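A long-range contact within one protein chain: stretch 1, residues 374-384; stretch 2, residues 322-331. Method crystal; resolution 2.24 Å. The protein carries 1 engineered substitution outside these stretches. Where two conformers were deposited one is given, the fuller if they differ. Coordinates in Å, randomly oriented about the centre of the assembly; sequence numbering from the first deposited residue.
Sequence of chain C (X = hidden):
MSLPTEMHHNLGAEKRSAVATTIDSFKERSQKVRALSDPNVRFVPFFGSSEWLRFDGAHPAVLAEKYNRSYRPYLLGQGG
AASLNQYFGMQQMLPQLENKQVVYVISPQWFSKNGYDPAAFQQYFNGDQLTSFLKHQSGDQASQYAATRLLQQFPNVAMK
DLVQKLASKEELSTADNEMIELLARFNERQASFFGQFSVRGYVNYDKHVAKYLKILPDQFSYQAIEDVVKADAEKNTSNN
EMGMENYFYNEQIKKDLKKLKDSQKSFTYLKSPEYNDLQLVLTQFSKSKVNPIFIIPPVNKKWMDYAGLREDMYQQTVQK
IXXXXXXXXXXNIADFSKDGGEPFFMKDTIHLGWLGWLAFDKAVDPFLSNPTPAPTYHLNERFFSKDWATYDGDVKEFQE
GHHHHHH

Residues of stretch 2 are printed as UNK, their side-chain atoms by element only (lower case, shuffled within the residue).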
# COMPACT_ATOMS: atom_id res chain seq x y z
N ALA C 374 25.94 31.35 -5.91
CA ALA C 374 25.28 32.02 -4.80
C ALA C 374 26.17 32.08 -3.56
O ALA C 374 26.91 31.12 -3.29
CB ALA C 374 23.98 31.30 -4.47
N PRO C 375 26.10 33.19 -2.80
CA PRO C 375 26.83 33.26 -1.53
C PRO C 375 26.18 32.40 -0.45
O PRO C 375 25.21 31.69 -0.71
CB PRO C 375 26.69 34.74 -1.15
CG PRO C 375 25.41 35.15 -1.75
CD PRO C 375 25.37 34.44 -3.07
N THR C 376 26.74 32.44 0.76
CA THR C 376 26.12 31.78 1.90
C THR C 376 25.07 32.71 2.49
O THR C 376 25.37 33.86 2.84
CB THR C 376 27.17 31.39 2.97
OG1 THR C 376 28.21 30.62 2.36
CG2 THR C 376 26.53 30.57 4.09
N TYR C 377 23.83 32.23 2.58
CA TYR C 377 22.75 33.02 3.16
C TYR C 377 22.57 32.69 4.64
O TYR C 377 22.81 31.55 5.06
CB TYR C 377 21.44 32.80 2.40
CG TYR C 377 21.52 33.02 0.90
CD1 TYR C 377 21.74 34.28 0.37
CD2 TYR C 377 21.34 31.95 0.02
CE1 TYR C 377 21.81 34.48 -1.02
CE2 TYR C 377 21.40 32.14 -1.36
CZ TYR C 377 21.63 33.40 -1.87
OH TYR C 377 21.68 33.57 -3.23
N HIS C 378 22.15 33.68 5.42
CA HIS C 378 21.89 33.49 6.84
C HIS C 378 20.42 33.81 7.14
O HIS C 378 20.06 34.96 7.40
CB HIS C 378 22.84 34.35 7.68
CG HIS C 378 24.28 33.99 7.52
ND1 HIS C 378 25.05 34.40 6.44
CD2 HIS C 378 25.10 33.24 8.30
CE1 HIS C 378 26.27 33.92 6.57
NE2 HIS C 378 26.33 33.21 7.68
N LEU C 379 19.59 32.77 7.08
CA LEU C 379 18.14 32.92 7.15
C LEU C 379 17.61 33.29 8.53
O LEU C 379 18.03 32.72 9.54
CB LEU C 379 17.43 31.65 6.65
CG LEU C 379 17.53 31.27 5.17
CD1 LEU C 379 16.88 29.92 4.94
CD2 LEU C 379 16.90 32.32 4.26
N ASN C 380 16.69 34.25 8.55
CA ASN C 380 16.00 34.63 9.77
C ASN C 380 14.55 34.16 9.71
O ASN C 380 13.80 34.52 8.80
CB ASN C 380 16.08 36.15 9.99
CG ASN C 380 15.60 36.58 11.38
OD1 ASN C 380 15.18 37.72 11.56
ND2 ASN C 380 15.67 35.68 12.35
N GLU C 381 14.17 33.36 10.71
CA GLU C 381 12.86 32.74 10.75
C GLU C 381 11.78 33.67 11.32
O GLU C 381 10.59 33.37 11.27
CB GLU C 381 12.93 31.43 11.55
CG GLU C 381 12.32 30.23 10.84
CD GLU C 381 13.31 29.49 9.93
OE1 GLU C 381 13.87 30.11 8.99
OE2 GLU C 381 13.51 28.28 10.15
N ARG C 382 12.22 34.81 11.86
CA ARG C 382 11.30 35.82 12.40
C ARG C 382 10.58 36.59 11.29
O ARG C 382 9.61 37.30 11.55
CB ARG C 382 12.04 36.78 13.33
CG ARG C 382 12.19 36.26 14.75
CD ARG C 382 13.31 36.97 15.50
NE ARG C 382 13.55 36.37 16.81
CZ ARG C 382 14.58 36.65 17.60
NH1 ARG C 382 15.50 37.53 17.23
NH2 ARG C 382 14.70 36.04 18.78
N PHE C 383 11.04 36.42 10.05
CA PHE C 383 10.37 36.98 8.88
C PHE C 383 9.10 36.20 8.50
O PHE C 383 8.30 36.68 7.69
CB PHE C 383 11.32 37.06 7.69
CG PHE C 383 12.44 38.06 7.86
CD1 PHE C 383 13.73 37.74 7.47
CD2 PHE C 383 12.21 39.31 8.40
CE1 PHE C 383 14.77 38.65 7.62
CE2 PHE C 383 13.23 40.23 8.56
CZ PHE C 383 14.52 39.90 8.16
N PHE C 384 8.94 35.00 9.07
CA PHE C 384 7.71 34.23 8.95
C PHE C 384 6.61 34.71 9.90
O PHE C 384 5.43 34.43 9.68
CB PHE C 384 7.96 32.74 9.22
CG PHE C 384 8.54 31.98 8.06
CD1 PHE C 384 9.77 31.34 8.18
CD2 PHE C 384 7.86 31.89 6.86
CE1 PHE C 384 10.31 30.63 7.11
CE2 PHE C 384 8.39 31.20 5.78
CZ PHE C 384 9.62 30.56 5.91
N UNK C 322 14.03 45.50 1.25
CA UNK C 322 15.49 45.43 1.14
C UNK C 322 16.15 44.87 2.40
O UNK C 322 17.13 44.14 2.31
c UNK C 322 16.08 46.79 0.80
c UNK C 322 16.73 48.48 -0.94
c UNK C 322 15.90 47.23 -0.66
n UNK C 322 18.16 48.19 -0.96
n UNK C 322 20.24 48.07 -1.91
n UNK C 322 18.49 48.90 -3.12
c UNK C 322 18.96 48.38 -2.00
N UNK C 323 15.61 45.20 3.57
CA UNK C 323 16.13 44.68 4.83
C UNK C 323 15.97 43.16 4.93
O UNK C 323 16.89 42.47 5.35
c UNK C 323 15.28 43.98 8.16
c UNK C 323 17.83 44.68 8.99
c UNK C 323 17.05 43.84 9.77
c UNK C 323 15.77 43.49 9.36
c UNK C 323 16.04 44.83 7.36
c UNK C 323 15.50 45.36 6.04
o UNK C 323 17.54 43.36 10.95
c UNK C 323 17.33 45.17 7.79
N UNK C 324 14.80 42.66 4.54
CA UNK C 324 14.52 41.22 4.55
C UNK C 324 15.48 40.46 3.63
O UNK C 324 15.96 39.38 3.98
n UNK C 324 10.65 38.10 4.43
o UNK C 324 10.38 40.25 3.84
c UNK C 324 12.60 39.52 4.41
c UNK C 324 13.07 40.95 4.14
c UNK C 324 11.11 39.32 4.20
N UNK C 325 15.75 41.04 2.47
CA UNK C 325 16.69 40.46 1.52
C UNK C 325 18.13 40.54 2.03
O UNK C 325 18.78 39.52 2.22
c UNK C 325 15.22 41.26 -0.55
c UNK C 325 16.58 41.15 0.15
c UNK C 325 15.37 41.98 -1.88
c UNK C 325 14.59 39.89 -0.75
N UNK C 326 18.59 41.77 2.29
CA UNK C 326 20.01 42.04 2.59
C UNK C 326 20.51 41.53 3.93
O UNK C 326 21.67 41.14 4.04
c UNK C 326 20.60 45.43 0.77
o UNK C 326 21.58 45.84 0.12
o UNK C 326 19.72 46.18 1.25
c UNK C 326 20.46 43.93 0.97
c UNK C 326 20.33 43.52 2.42
N UNK C 327 19.65 41.51 4.95
CA UNK C 327 20.04 40.99 6.27
C UNK C 327 20.20 39.48 6.26
O UNK C 327 20.71 38.89 7.22
o UNK C 327 17.83 40.74 7.26
c UNK C 327 19.06 41.42 7.37
N UNK C 328 19.76 38.85 5.18
CA UNK C 328 19.85 37.41 5.02
C UNK C 328 20.88 37.02 3.96
O UNK C 328 21.18 35.84 3.79
o UNK C 328 15.88 35.13 5.95
n UNK C 328 15.38 36.84 4.57
c UNK C 328 16.17 36.21 5.44
c UNK C 328 18.48 36.84 4.65
c UNK C 328 17.47 36.90 5.79
N UNK C 329 21.42 38.01 3.25
CA UNK C 329 22.51 37.79 2.32
C UNK C 329 22.16 37.97 0.86
O UNK C 329 22.97 37.64 -0.01
N UNK C 330 20.96 38.48 0.59
CA UNK C 330 20.49 38.68 -0.78
C UNK C 330 20.77 40.13 -1.15
O UNK C 330 20.02 41.02 -0.75
c UNK C 330 18.29 34.68 -1.53
c UNK C 330 18.26 36.49 0.59
c UNK C 330 18.63 36.93 -0.68
c UNK C 330 18.99 38.37 -0.92
c UNK C 330 17.93 34.25 -0.26
c UNK C 330 17.92 35.15 0.80
c UNK C 330 18.63 36.02 -1.74
N UNK C 331 21.84 40.36 -1.89
CA UNK C 331 22.32 41.73 -2.13
C UNK C 331 22.29 42.16 -3.59
O UNK C 331 22.65 43.29 -3.92
c UNK C 331 23.74 41.98 -1.53
c UNK C 331 23.73 41.82 -0.00
o UNK C 331 24.67 41.06 -2.11

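Position 322 has seven side-chain atoms: three carbons, a nitrogen, then a carbon carrying two more nitrogens. It is out of reach of stretch 1. The guanidinium end identifies R322.

Position 323 has one carbon, then a six-carbon ring bearing one oxygen. A ring carbon comes 4.0 Å from CZ of F383. This is Y323.

Position 324 has three carbons, the third carrying one oxygen and one nitrogen. A side-chain carbon lies over one face of the F383 ring, 3.8 Å from its centroid. The amide and the chain length make it Q324; the contact is CH-pi from CG.

Position 325 has four carbons, forked at the second. It points away from stretch 1. This is L325.

Position 326 has three carbons, the third carrying two oxygens. It makes no contact with stretch 1. This is E326, which forms a salt bridge with R322.

Position 327 has one carbon and one oxygen. The oxygen lies at the edge of the F383 ring, 3.5 Å from CZ of F383. This is S327. Its OG donates a hydrogen bond to O of Y323, at 2.7 Å.

Position 328 again has three carbons ending in one oxygen and one nitrogen. The oxygen is 2.9 Å from N of N380 and accepts its hydrogen bond. The nitrogen is 3.5 Å from CD1 of F383. This is Q328. Its NE2 donates to O of Q324 at 2.7 Å, which ties the amide to the preceding helix.

Position 329 has no side-chain atoms. Phi is positive here, in a Schellman motif. A CB would be jammed against the preceding carbonyl oxygen and would lie only 3.3 Å from CD1 of Y377. This is G329.

Position 330 has one carbon and a six-carbon ring with no oxygen. The ring stacks on that of Y377, offset, with centroids 4.1 Å apart and planes at 11°. This is F330.

Position 331 has one carbon carrying one oxygen and one carbon. It makes no contact with stretch 1. This is T331.

The contact centres on Q328, which is bonded through both backbone and side chain. Its O accepts from N of H378 at 2.9 Å, and its OE1 accepts from N of N380. Aromatic packing adds to these bonds: Y377 lies against F330, while F383 packs on Y323, Q324, S327 and Q328. G329 lets the chain turn close beside Y377.

Stretch 2 322-331: RYQLESQGFT
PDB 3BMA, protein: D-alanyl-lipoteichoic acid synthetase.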